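Local coordinates for protein UDP-N-acetylmuramate--L-alanine ligase (Thermotoga maritima, PDB 1J6U) that catalyses the ATP-dependent joining of L-alanine to UDP-N-acetylmuramate, a step in the peptidoglycan synthesis that builds the bacterial cell wall, at residues Gly24-Ala29 against His156-Lys161; Ala250-Gln255 against Glu321-Val326; Ile315-Pro320 against Arg449-Tyr454; Thr47-Tyr52 against Gly148-Ser153. All coordinates share one frame; numbering follows the deposited sequence.

Contact 1 (Gly24-Ala29 against His156-Lys161); sequences GMSAVA and HGNYEK
Three groups gather round Ser26 OG: Asn158 ND2 donates to it over 3.1 Å, and its one proton can serve the carbonyl oxygens of Gly22, just ahead of the helix, and Ile23, in its first turn. The bond from the amide is bent, 142° at the hydrogen, and the hydroxyl sits tilted out of the amide plane. Ser26 carries OG between its backbone N and carbonyl carbon (chi1 45°), folded back against the preceding turn. Asn158 ND2 also lies 3.7 Å from Ala27 CB. With an alanine in place of Asn158, the hydroxyl would probably lose its donor from across the contact, and a gap would open beside the Ala27 methyl. Next along, Tyr159 CG is anti to the backbone N (chi1 172°), sending the ring along the helix with CD1 3.7 Å from Ala27 O and OH bonded to His31 ND1. Phe146 meets this ring edge-to-face. The arrangement joins an edge strand of the central, ATP-binding domain to helix 23-34, which begins at what looks like the glycine-rich turn of a Rossmann-type N-terminal domain.

Contact 2 (Ala250-Gln255 against Glu321-Val326); sequences ASRAEQ and ETNIYV
Arg252 spans the gap to Tyr325 and Asn323 with one long side chain; the nearest CA atoms of the two backbones, Arg252 and Asn323, are 12.6 Å apart. From CB the chain leaves with CG anti to the backbone N (chi1 -177°) and stays extended to NE, which comes 3.6 Å from Tyr325 OH. At the tip the work falls to NH2. It donates to Tyr325 OH at 2.7 Å, nearly straight at 171°, with the oxygen at the guanidinium edge and in its plane. A second, weak bond runs from NH2 to Asn323 OD1, 3.1 Å long and bent to 123°. NH1 pairs instead with Glu351, whose carboxylate also takes a bond from Asn323 ND2; the strongest partner of that amide is Asn432. A phenylalanine in place of Tyr325 is likely to leave Arg252 NH2 without its straight acceptor and the guanidinium freer to turn. The arginine thus ties a loop between two strands of the middle domain to the C-terminal domain, at the start of strand 324-329 and the hairpin turn before it, where Asn323 and Ile324 both face Asp319 in a G1 beta bulge.

Contact 3 (Ile315-Pro320 against Arg449-Tyr454); sequences IAFHDP and RFVERY
Helix 443-457 of the C-terminal domain packs here against the edge strand of the domain's mixed sheet, with Phe317 of the strand lying against Val451 and Tyr454 of the helix. The two short axes run nearly parallel, 19° apart, and approach to 9.1 Å. Phe317 CB meets Val451 CG2 at 3.6 Å, and Val451 CG1 lies 3.9 Å from Phe317 CG, so both branches of the valine take part. Since Phe317 CG is anti to the backbone N (chi1 174°), the ring is carried along past Val451 to Tyr454, where Phe317 CE2 touches Tyr454 CD2 at 3.5 Å. The two rings meet obliquely, their planes 52° apart and their centroids 5.2 Å from each other. A classic beta bulge shapes the strand at this point: Ala316 and Phe317 both face Val326 on the neighbouring strand, and both turn their CB toward the helix. Val326 in turn touches Phe450 on the helix. Two residues beyond Phe317, Asp319 OD1 accepts from Tyr454 OH; the modelled 2.5 Å is very short, and its exact value is doubtful. OD1 lies at the ring's edge in its plane, while the carboxylate stands almost perpendicular to the ring. The other oxygen, Asp319 OD2, takes the backbone N of Glu321 in an Asx turn, which orients the carboxylate as the chain leaves the strand.

Contact 4 (Thr47-Tyr52 against Gly148-Ser153); sequences TERTAY and GGIMDS
Ile150 is the residue that meets Glu48 and Arg49, but its loop is already anchored at Gly148, whose backbone N is bonded to Glu169 OE1. Two residues on, Ile150 CG1 is anti to the carbonyl carbon (chi1 -60°), and the terminal methyl reaches the helix opposite. CD1 sits over one face of the Arg49 guanidinium, offset toward its rim, with CZ 3.6 Å away. Glu48 OE2 lies 3.4 Å from the same methyl. These two charged groups are locked to each other: Arg49 NH1 donates to Glu48 OE2 at 2.6 Å in a salt bridge on the syn lone pair, so the methyl packs on a pair whose charges probably largely offset each other. The arginine is modelled sharply bent, with chi2 nearly eclipsed (-11°), a torsion that is doubtful. Then come Met151, which turns to Ala130 and His134, and Asp152, bonded through OD2 to His310. On the other side the helix is started by a capping box, Thr50 N bonded to Thr47 OG1 at 2.9 Å and Thr47 N to Thr50 OG1. Ile150 and Arg49 both also touch helix 23-34, so the loop runs between helices 23-34 and 48-55 of the N-terminal domain and helix 125-138 of the middle domain.

From the N terminus, helix 23-34 opens contact 1 and helix 48-55 opens contact 4. Contact 4 closes first, at 148-153, so its loop lies wholly within that of contact 1, which closes at 156-161. The two touch, Tyr52 OH probably bonding to His156 ND1, and both join the N-terminal domain to the middle one. Contact 2 starts later, at 250-255, and closes at 321-326, joining middle and C-terminal domains. Before it closes, 315-320 has opened contact 3, which ends on the C-terminal helix; these two loops therefore cross. They meet through the hairpin of strands 314-319 and 324-329. The centres of contacts 2 and 3 lie about 31 and 27 Å from that of contact 1.

Contact 1 (Gly24-Ala29 against His156-Lys161)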
loop_
_atom_site.group_PDB
_atom_site.type_symbol
_atom_site.label_atom_id
_atom_site.label_comp_id
_atom_site.label_asym_id
_atom_site.label_seq_id
_atom_site.Cartn_x
_atom_site.Cartn_y
_atom_site.Cartn_z
ATOM N N GLY A 24 0.569 -6.619 7.104
ATOM C CA GLY A 24 -0.258 -6.295 8.270
ATOM C C GLY A 24 0.263 -6.901 9.573
ATOM O O GLY A 24 0.595 -6.210 10.556
HETATM N N MSE A 25 0.361 -8.219 9.562
HETATM C CA MSE A 25 0.837 -8.942 10.689
HETATM C C MSE A 25 2.224 -8.579 11.136
HETATM O O MSE A 25 2.459 -8.509 12.345
HETATM C CB MSE A 25 0.769 -10.440 10.400
HETATM C CG MSE A 25 -0.645 -10.932 10.514
HETATM SE SE MSE A 25 -1.204 -11.057 12.392
HETATM C CE MSE A 25 -0.487 -12.851 12.672
ATOM N N SER A 26 3.163 -8.364 10.210
ATOM C CA SER A 26 4.516 -8.053 10.694
ATOM C C SER A 26 4.531 -6.740 11.467
ATOM O O SER A 26 5.306 -6.593 12.414
ATOM C CB SER A 26 5.557 -8.013 9.555
ATOM O OG SER A 26 5.092 -7.300 8.423
ATOM N N ALA A 27 3.658 -5.806 11.081
ATOM C CA ALA A 27 3.609 -4.515 11.769
ATOM C C ALA A 27 3.210 -4.703 13.228
ATOM O O ALA A 27 3.865 -4.170 14.156
ATOM C CB ALA A 27 2.634 -3.591 11.084
ATOM N N VAL A 28 2.145 -5.474 13.421
ATOM C CA VAL A 28 1.646 -5.756 14.754
ATOM C C VAL A 28 2.714 -6.555 15.512
ATOM O O VAL A 28 2.953 -6.295 16.690
ATOM C CB VAL A 28 0.320 -6.537 14.694
ATOM C CG1 VAL A 28 -0.166 -6.848 16.084
ATOM C CG2 VAL A 28 -0.714 -5.732 13.945
ATOM N N ALA A 29 3.385 -7.495 14.846
ATOM C CA ALA A 29 4.417 -8.252 15.530
ATOM C C ALA A 29 5.553 -7.318 15.960
ATOM O O ALA A 29 6.023 -7.403 17.103
ATOM C CB ALA A 29 4.967 -9.363 14.643
ATOM N N HIS A 156 11.296 0.471 10.825
ATOM C CA HIS A 156 11.138 -0.924 10.472
ATOM C C HIS A 156 10.337 -1.109 9.203
ATOM O O HIS A 156 9.751 -2.142 8.998
ATOM C CB HIS A 156 10.487 -1.679 11.619
ATOM C CG HIS A 156 11.331 -1.717 12.849
ATOM N ND1 HIS A 156 12.624 -2.199 12.843
ATOM C CD2 HIS A 156 11.107 -1.250 14.097
ATOM C CE1 HIS A 156 13.163 -2.015 14.034
ATOM N NE2 HIS A 156 12.266 -1.440 14.813
ATOM N N GLY A 157 10.271 -0.085 8.364
ATOM C CA GLY A 157 9.592 -0.251 7.097
ATOM C C GLY A 157 8.117 -0.058 6.979
ATOM O O GLY A 157 7.675 0.751 6.144
ATOM N N ASN A 158 7.360 -0.833 7.761
ATOM C CA ASN A 158 5.905 -0.763 7.743
ATOM C C ASN A 158 5.466 -0.494 9.160
ATOM O O ASN A 158 4.276 -0.516 9.486
ATOM C CB ASN A 158 5.268 -2.075 7.212
ATOM C CG ASN A 158 5.585 -3.320 8.085
ATOM O OD1 ASN A 158 6.652 -3.431 8.704
ATOM N ND2 ASN A 158 4.652 -4.262 8.108
ATOM N N TYR A 159 6.449 -0.213 9.996
ATOM C CA TYR A 159 6.182 0.068 11.395
ATOM C C TYR A 159 7.265 0.947 11.972
ATOM O O TYR A 159 8.410 0.913 11.515
ATOM C CB TYR A 159 6.144 -1.215 12.224
ATOM C CG TYR A 159 6.055 -0.926 13.714
ATOM C CD1 TYR A 159 4.831 -0.612 14.299
ATOM C CD2 TYR A 159 7.205 -0.896 14.521
ATOM C CE1 TYR A 159 4.740 -0.281 15.647
ATOM C CE2 TYR A 159 7.139 -0.563 15.866
ATOM C CZ TYR A 159 5.893 -0.257 16.429
ATOM O OH TYR A 159 5.771 0.065 17.767
ATOM N N GLU A 160 6.880 1.743 12.968
ATOM C CA GLU A 160 7.804 2.619 13.687
ATOM C C GLU A 160 7.150 2.901 15.018
ATOM O O GLU A 160 5.948 3.153 15.067
ATOM C CB GLU A 160 8.031 3.952 12.961
ATOM C CG GLU A 160 9.084 4.805 13.667
ATOM C CD GLU A 160 9.715 5.860 12.772
ATOM O OE1 GLU A 160 9.336 7.047 12.866
ATOM O OE2 GLU A 160 10.591 5.496 11.967
ATOM N N LYS A 161 7.926 2.838 16.090
ATOM C CA LYS A 161 7.388 3.116 17.410
ATOM C C LYS A 161 7.718 4.558 17.765
ATOM O O LYS A 161 8.859 5.004 17.559
ATOM C CB LYS A 161 8.030 2.218 18.468
ATOM C CG LYS A 161 7.471 2.507 19.853
ATOM C CD LYS A 161 7.835 1.479 20.890
ATOM C CE LYS A 161 6.947 1.617 22.132
ATOM N NZ LYS A 161 5.486 1.376 21.837
#

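Contact 2 (Ala250-Gln255 against Glu321-Val326)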
loop_
_atom_site.group_PDB
_atom_site.type_symbol
_atom_site.label_atom_id
_atom_site.label_comp_id
_atom_site.label_asym_id
_atom_site.label_seq_id
_atom_site.Cartn_x
_atom_site.Cartn_y
_atom_site.Cartn_z
ATOM N N ALA A 250 2.686 17.919 -14.380
ATOM C CA ALA A 250 3.572 16.805 -14.050
ATOM C C ALA A 250 4.842 16.921 -14.850
ATOM O O ALA A 250 4.823 17.268 -16.028
ATOM C CB ALA A 250 2.893 15.482 -14.375
ATOM N N SER A 251 5.965 16.657 -14.226
ATOM C CA SER A 251 7.187 16.717 -14.997
ATOM C C SER A 251 8.040 15.521 -14.575
ATOM O O SER A 251 7.586 14.676 -13.816
ATOM C CB SER A 251 7.872 18.064 -14.763
ATOM O OG SER A 251 7.971 18.286 -13.378
ATOM N N ARG A 252 9.253 15.440 -15.084
ATOM C CA ARG A 252 10.131 14.324 -14.803
ATOM C C ARG A 252 10.542 14.197 -13.353
ATOM O O ARG A 252 10.512 13.099 -12.790
ATOM C CB ARG A 252 11.368 14.422 -15.700
ATOM C CG ARG A 252 12.343 13.283 -15.564
ATOM C CD ARG A 252 13.633 13.474 -16.371
ATOM N NE ARG A 252 14.362 12.220 -16.417
ATOM C CZ ARG A 252 14.418 11.427 -17.473
ATOM N NH1 ARG A 252 13.831 11.769 -18.612
ATOM N NH2 ARG A 252 14.943 10.223 -17.332
ATOM N N ALA A 253 10.919 15.307 -12.735
ATOM C CA ALA A 253 11.361 15.260 -11.347
ATOM C C ALA A 253 10.272 15.523 -10.296
ATOM O O ALA A 253 10.438 15.181 -9.131
ATOM C CB ALA A 253 12.504 16.241 -11.147
ATOM N N GLU A 254 9.148 16.103 -10.695
ATOM C CA GLU A 254 8.152 16.424 -9.689
ATOM C C GLU A 254 6.921 16.811 -10.399
ATOM O O GLU A 254 6.919 16.965 -11.622
ATOM C CB GLU A 254 8.583 17.643 -8.867
ATOM C CG GLU A 254 9.056 18.802 -9.792
ATOM C CD GLU A 254 9.107 20.173 -9.133
ATOM O OE1 GLU A 254 9.736 20.335 -8.059
ATOM O OE2 GLU A 254 8.517 21.106 -9.713
ATOM N N GLN A 255 5.858 16.962 -9.622
ATOM C CA GLN A 255 4.623 17.418 -10.214
ATOM C C GLN A 255 4.139 18.511 -9.257
ATOM O O GLN A 255 4.404 18.440 -8.039
ATOM C CB GLN A 255 3.617 16.260 -10.370
ATOM C CG GLN A 255 3.197 15.643 -9.076
ATOM C CD GLN A 255 2.073 14.657 -9.260
ATOM O OE1 GLN A 255 1.189 14.843 -10.108
ATOM N NE2 GLN A 255 2.086 13.599 -8.456
ATOM N N GLU A 321 23.957 7.068 -16.264
ATOM C CA GLU A 321 24.860 7.066 -17.411
ATOM C C GLU A 321 24.095 6.525 -18.601
ATOM O O GLU A 321 24.221 6.949 -19.743
ATOM C CB GLU A 321 26.037 6.123 -17.201
ATOM C CG GLU A 321 27.033 6.533 -16.147
ATOM C CD GLU A 321 28.251 5.616 -16.135
ATOM O OE1 GLU A 321 28.402 4.818 -17.095
ATOM O OE2 GLU A 321 29.060 5.700 -15.177
ATOM N N THR A 322 23.223 5.600 -18.311
ATOM C CA THR A 322 22.559 4.932 -19.398
ATOM C C THR A 322 21.110 5.329 -19.666
ATOM O O THR A 322 20.524 4.975 -20.710
ATOM C CB THR A 322 22.722 3.477 -19.051
ATOM O OG1 THR A 322 23.162 2.764 -20.196
ATOM C CG2 THR A 322 21.489 2.941 -18.419
ATOM N N ASN A 323 20.571 6.113 -18.728
ATOM C CA ASN A 323 19.192 6.554 -18.715
ATOM C C ASN A 323 18.267 5.313 -18.663
ATOM O O ASN A 323 17.320 5.157 -19.460
ATOM C CB ASN A 323 18.846 7.447 -19.920
ATOM C CG ASN A 323 17.480 8.081 -19.755
ATOM O OD1 ASN A 323 16.997 8.259 -18.622
ATOM N ND2 ASN A 323 16.847 8.425 -20.860
ATOM N N ILE A 324 18.567 4.423 -17.720
ATOM C CA ILE A 324 17.771 3.215 -17.541
ATOM C C ILE A 324 17.138 3.147 -16.154
ATOM O O ILE A 324 17.799 3.357 -15.134
ATOM C CB ILE A 324 18.625 1.946 -17.783
ATOM C CG1 ILE A 324 18.734 1.715 -19.277
ATOM C CG2 ILE A 324 17.958 0.706 -17.161
ATOM C CD1 ILE A 324 19.840 0.762 -19.629
ATOM N N TYR A 325 15.851 2.843 -16.124
ATOM C CA TYR A 325 15.141 2.734 -14.851
ATOM C C TYR A 325 14.434 1.399 -14.678
ATOM O O TYR A 325 13.878 0.832 -15.626
ATOM C CB TYR A 325 14.043 3.825 -14.736
ATOM C CG TYR A 325 14.539 5.261 -14.729
ATOM C CD1 TYR A 325 14.928 5.868 -15.910
ATOM C CD2 TYR A 325 14.584 6.022 -13.538
ATOM C CE1 TYR A 325 15.342 7.185 -15.939
ATOM C CE2 TYR A 325 15.001 7.371 -13.548
ATOM C CZ TYR A 325 15.368 7.933 -14.766
ATOM O OH TYR A 325 15.694 9.243 -14.891
ATOM N N VAL A 326 14.428 0.905 -13.458
ATOM C CA VAL A 326 13.665 -0.299 -13.151
ATOM C C VAL A 326 12.690 0.214 -12.086
ATOM O O VAL A 326 13.076 0.685 -10.999
ATOM C CB VAL A 326 14.558 -1.445 -12.577
ATOM C CG1 VAL A 326 13.670 -2.610 -12.169
ATOM C CG2 VAL A 326 15.587 -1.919 -13.641
#

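Contact 3 (Ile315-Pro320 against Arg449-Tyr454)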
loop_
_atom_site.group_PDB
_atom_site.type_symbol
_atom_site.label_atom_id
_atom_site.label_comp_id
_atom_site.label_asym_id
_atom_site.label_seq_id
_atom_site.Cartn_x
_atom_site.Cartn_y
_atom_site.Cartn_z
ATOM N N ILE A 315 11.097 3.538 -7.653
ATOM C CA ILE A 315 12.248 3.360 -8.518
ATOM C C ILE A 315 13.149 2.428 -7.771
ATOM O O ILE A 315 13.693 2.777 -6.727
ATOM C CB ILE A 315 13.045 4.649 -8.753
ATOM C CG1 ILE A 315 12.169 5.726 -9.415
ATOM C CG2 ILE A 315 14.289 4.335 -9.585
ATOM C CD1 ILE A 315 12.006 5.602 -10.845
ATOM N N ALA A 316 13.310 1.233 -8.321
ATOM C CA ALA A 316 14.159 0.219 -7.711
ATOM C C ALA A 316 15.598 0.453 -8.128
ATOM O O ALA A 316 16.520 0.202 -7.373
ATOM C CB ALA A 316 13.690 -1.163 -8.156
ATOM N N PHE A 317 15.781 0.967 -9.339
ATOM C CA PHE A 317 17.119 1.183 -9.831
ATOM C C PHE A 317 17.169 2.214 -10.957
ATOM O O PHE A 317 16.305 2.270 -11.841
ATOM C CB PHE A 317 17.689 -0.142 -10.349
ATOM C CG PHE A 317 19.015 0.004 -11.002
ATOM C CD1 PHE A 317 20.178 0.117 -10.234
ATOM C CD2 PHE A 317 19.111 0.093 -12.376
ATOM C CE1 PHE A 317 21.418 0.323 -10.842
ATOM C CE2 PHE A 317 20.357 0.296 -12.994
ATOM C CZ PHE A 317 21.500 0.412 -12.235
ATOM N N HIS A 318 18.205 3.031 -10.935
ATOM C CA HIS A 318 18.346 4.011 -11.985
ATOM C C HIS A 318 19.785 4.121 -12.413
ATOM O O HIS A 318 20.653 4.292 -11.570
ATOM C CB HIS A 318 17.882 5.389 -11.522
ATOM C CG HIS A 318 18.143 6.465 -12.529
ATOM N ND1 HIS A 318 18.479 7.750 -12.174
ATOM C CD2 HIS A 318 18.146 6.435 -13.883
ATOM C CE1 HIS A 318 18.681 8.465 -13.265
ATOM N NE2 HIS A 318 18.488 7.690 -14.314
ATOM N N ASP A 319 20.045 3.992 -13.715
ATOM C CA ASP A 319 21.411 4.170 -14.208
ATOM C C ASP A 319 21.404 5.467 -15.011
ATOM O O ASP A 319 20.920 5.535 -16.134
ATOM C CB ASP A 319 21.878 3.028 -15.096
ATOM C CG ASP A 319 23.337 3.184 -15.502
ATOM O OD1 ASP A 319 23.894 2.219 -16.061
ATOM O OD2 ASP A 319 23.920 4.273 -15.253
ATOM N N PRO A 320 21.949 6.517 -14.421
ATOM C CA PRO A 320 22.040 7.857 -14.993
ATOM C C PRO A 320 22.978 7.955 -16.189
ATOM O O PRO A 320 22.807 8.825 -17.046
ATOM C CB PRO A 320 22.456 8.695 -13.794
ATOM C CG PRO A 320 23.392 7.772 -13.098
ATOM C CD PRO A 320 22.720 6.411 -13.172
ATOM N N ARG A 449 15.970 -9.488 -9.444
ATOM C CA ARG A 449 16.941 -10.274 -10.167
ATOM C C ARG A 449 17.391 -9.533 -11.414
ATOM O O ARG A 449 18.581 -9.543 -11.711
ATOM C CB ARG A 449 16.402 -11.670 -10.447
ATOM C CG ARG A 449 16.460 -12.521 -9.188
ATOM C CD ARG A 449 16.284 -13.981 -9.497
ATOM N NE ARG A 449 14.936 -14.286 -9.974
ATOM C CZ ARG A 449 13.927 -14.647 -9.189
ATOM N NH1 ARG A 449 14.113 -14.754 -7.876
ATOM N NH2 ARG A 449 12.736 -14.893 -9.724
ATOM N N PHE A 450 16.469 -8.831 -12.085
ATOM C CA PHE A 450 16.804 -8.036 -13.274
ATOM C C PHE A 450 17.817 -6.946 -12.917
ATOM O O PHE A 450 18.747 -6.650 -13.676
ATOM C CB PHE A 450 15.561 -7.367 -13.835
ATOM C CG PHE A 450 15.826 -6.523 -15.055
ATOM C CD1 PHE A 450 16.357 -7.100 -16.209
ATOM C CD2 PHE A 450 15.539 -5.138 -15.057
ATOM C CE1 PHE A 450 16.608 -6.312 -17.368
ATOM C CE2 PHE A 450 15.777 -4.348 -16.193
ATOM C CZ PHE A 450 16.315 -4.933 -17.357
ATOM N N VAL A 451 17.652 -6.352 -11.746
ATOM C CA VAL A 451 18.561 -5.303 -11.370
ATOM C C VAL A 451 19.908 -5.940 -11.148
ATOM O O VAL A 451 20.927 -5.467 -11.673
ATOM C CB VAL A 451 18.056 -4.538 -10.110
ATOM C CG1 VAL A 451 19.158 -3.633 -9.557
ATOM C CG2 VAL A 451 16.852 -3.691 -10.478
ATOM N N GLU A 452 19.928 -7.023 -10.381
ATOM C CA GLU A 452 21.196 -7.706 -10.139
ATOM C C GLU A 452 21.900 -8.074 -11.462
ATOM O O GLU A 452 23.113 -7.910 -11.594
ATOM C CB GLU A 452 20.964 -8.945 -9.261
ATOM C CG GLU A 452 20.586 -8.582 -7.815
ATOM C CD GLU A 452 20.067 -9.756 -6.975
ATOM O OE1 GLU A 452 19.396 -10.657 -7.542
ATOM O OE2 GLU A 452 20.309 -9.758 -5.739
ATOM N N ARG A 453 21.137 -8.549 -12.442
ATOM C CA ARG A 453 21.691 -8.937 -13.740
ATOM C C ARG A 453 22.374 -7.731 -14.343
ATOM O O ARG A 453 23.541 -7.783 -14.734
ATOM C CB ARG A 453 20.564 -9.427 -14.669
ATOM C CG ARG A 453 20.932 -9.437 -16.141
ATOM C CD ARG A 453 19.725 -9.768 -17.059
ATOM N NE ARG A 453 20.092 -9.507 -18.454
ATOM C CZ ARG A 453 19.246 -9.394 -19.479
ATOM N NH1 ARG A 453 17.941 -9.524 -19.313
ATOM N NH2 ARG A 453 19.713 -9.082 -20.677
ATOM N N TYR A 454 21.625 -6.635 -14.401
ATOM C CA TYR A 454 22.115 -5.369 -14.937
ATOM C C TYR A 454 23.412 -4.968 -14.287
ATOM O O TYR A 454 24.396 -4.696 -14.964
ATOM C CB TYR A 454 21.124 -4.239 -14.668
ATOM C CG TYR A 454 21.530 -2.976 -15.345
ATOM C CD1 TYR A 454 21.153 -2.730 -16.671
ATOM C CD2 TYR A 454 22.348 -2.053 -14.702
ATOM C CE1 TYR A 454 21.570 -1.607 -17.341
ATOM C CE2 TYR A 454 22.782 -0.907 -15.382
ATOM C CZ TYR A 454 22.388 -0.697 -16.702
ATOM O OH TYR A 454 22.854 0.393 -17.415
#

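Contact 4 (Thr47-Tyr52 against Gly148-Ser153)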
loop_
_atom_site.group_PDB
_atom_site.type_symbol
_atom_site.label_atom_id
_atom_site.label_comp_id
_atom_site.label_asym_id
_atom_site.label_seq_id
_atom_site.Cartn_x
_atom_site.Cartn_y
_atom_site.Cartn_z
ATOM N N THR A 47 9.010 -14.157 2.948
ATOM C CA THR A 47 8.668 -12.808 2.402
ATOM C C THR A 47 9.753 -11.800 2.783
ATOM O O THR A 47 10.666 -12.157 3.578
ATOM C CB THR A 47 7.337 -12.248 2.975
ATOM O OG1 THR A 47 7.478 -12.049 4.386
ATOM C CG2 THR A 47 6.174 -13.178 2.695
ATOM N N GLU A 48 9.699 -10.553 2.271
ATOM C CA GLU A 48 10.767 -9.640 2.713
ATOM C C GLU A 48 10.568 -9.345 4.182
ATOM O O GLU A 48 11.547 -9.130 4.907
ATOM C CB GLU A 48 10.907 -8.354 1.856
ATOM C CG GLU A 48 10.018 -7.145 2.111
ATOM C CD GLU A 48 10.340 -6.341 3.368
ATOM O OE1 GLU A 48 11.523 -6.130 3.774
ATOM O OE2 GLU A 48 9.356 -5.880 3.954
ATOM N N ARG A 49 9.312 -9.378 4.644
ATOM C CA ARG A 49 9.058 -9.188 6.070
ATOM C C ARG A 49 9.676 -10.347 6.894
ATOM O O ARG A 49 10.372 -10.087 7.880
ATOM C CB ARG A 49 7.550 -9.068 6.370
ATOM C CG ARG A 49 6.907 -7.685 6.056
ATOM C CD ARG A 49 7.957 -6.617 5.767
ATOM N NE ARG A 49 8.267 -5.743 6.883
ATOM C CZ ARG A 49 9.398 -5.039 7.046
ATOM N NH1 ARG A 49 10.400 -5.059 6.173
ATOM N NH2 ARG A 49 9.541 -4.319 8.143
ATOM N N THR A 50 9.466 -11.607 6.493
ATOM C CA THR A 50 10.043 -12.725 7.269
ATOM C C THR A 50 11.545 -12.532 7.294
ATOM O O THR A 50 12.191 -12.692 8.334
ATOM C CB THR A 50 9.706 -14.162 6.695
ATOM O OG1 THR A 50 10.149 -14.295 5.339
ATOM C CG2 THR A 50 8.231 -14.416 6.715
ATOM N N ALA A 51 12.113 -12.141 6.164
ATOM C CA ALA A 51 13.550 -11.927 6.147
ATOM C C ALA A 51 13.889 -10.798 7.133
ATOM O O ALA A 51 14.767 -10.916 8.004
ATOM C CB ALA A 51 13.987 -11.567 4.747
ATOM N N TYR A 52 13.144 -9.706 7.024
ATOM C CA TYR A 52 13.411 -8.565 7.877
ATOM C C TYR A 52 13.261 -8.898 9.348
ATOM O O TYR A 52 14.148 -8.575 10.160
ATOM C CB TYR A 52 12.495 -7.374 7.519
ATOM C CG TYR A 52 12.860 -6.156 8.331
ATOM C CD1 TYR A 52 14.079 -5.512 8.136
ATOM C CD2 TYR A 52 12.046 -5.721 9.385
ATOM C CE1 TYR A 52 14.492 -4.462 8.981
ATOM C CE2 TYR A 52 12.444 -4.672 10.236
ATOM C CZ TYR A 52 13.668 -4.048 10.030
ATOM O OH TYR A 52 14.066 -3.010 10.860
ATOM N N GLY A 148 0.749 -0.359 5.742
ATOM C CA GLY A 148 0.456 -1.539 4.941
ATOM C C GLY A 148 1.394 -1.575 3.742
ATOM O O GLY A 148 1.023 -1.998 2.651
ATOM N N GLY A 149 2.627 -1.120 3.937
ATOM C CA GLY A 149 3.553 -1.102 2.829
ATOM C C GLY A 149 4.885 -0.722 3.411
ATOM O O GLY A 149 4.979 -0.549 4.626
ATOM N N ILE A 150 5.924 -0.624 2.586
ATOM C CA ILE A 150 7.208 -0.268 3.126
ATOM C C ILE A 150 7.622 1.169 2.776
ATOM O O ILE A 150 7.612 1.583 1.610
ATOM C CB ILE A 150 8.319 -1.221 2.629
ATOM C CG1 ILE A 150 8.018 -2.656 3.056
ATOM C CG2 ILE A 150 9.682 -0.757 3.187
ATOM C CD1 ILE A 150 7.976 -2.856 4.566
HETATM N N MSE A 151 7.991 1.924 3.799
HETATM C CA MSE A 151 8.472 3.281 3.588
HETATM C C MSE A 151 9.811 3.338 4.274
HETATM O O MSE A 151 9.904 3.174 5.479
HETATM C CB MSE A 151 7.543 4.334 4.194
HETATM C CG MSE A 151 8.142 5.729 4.064
HETATM SE SE MSE A 151 6.846 7.180 4.178
HETATM C CE MSE A 151 6.498 7.118 6.078
ATOM N N ASP A 152 10.852 3.594 3.504
ATOM C CA ASP A 152 12.197 3.619 4.050
ATOM C C ASP A 152 12.490 4.508 5.224
ATOM O O ASP A 152 13.354 4.192 6.044
ATOM C CB ASP A 152 13.182 3.885 2.927
ATOM C CG ASP A 152 13.113 2.809 1.881
ATOM O OD1 ASP A 152 13.030 1.628 2.301
ATOM O OD2 ASP A 152 13.122 3.130 0.668
ATOM N N SER A 153 11.769 5.611 5.318
ATOM C CA SER A 153 11.969 6.550 6.403
ATOM C C SER A 153 11.487 5.947 7.728
ATOM O O SER A 153 11.847 6.440 8.798
ATOM C CB SER A 153 11.217 7.838 6.087
ATOM O OG SER A 153 9.824 7.593 6.055
#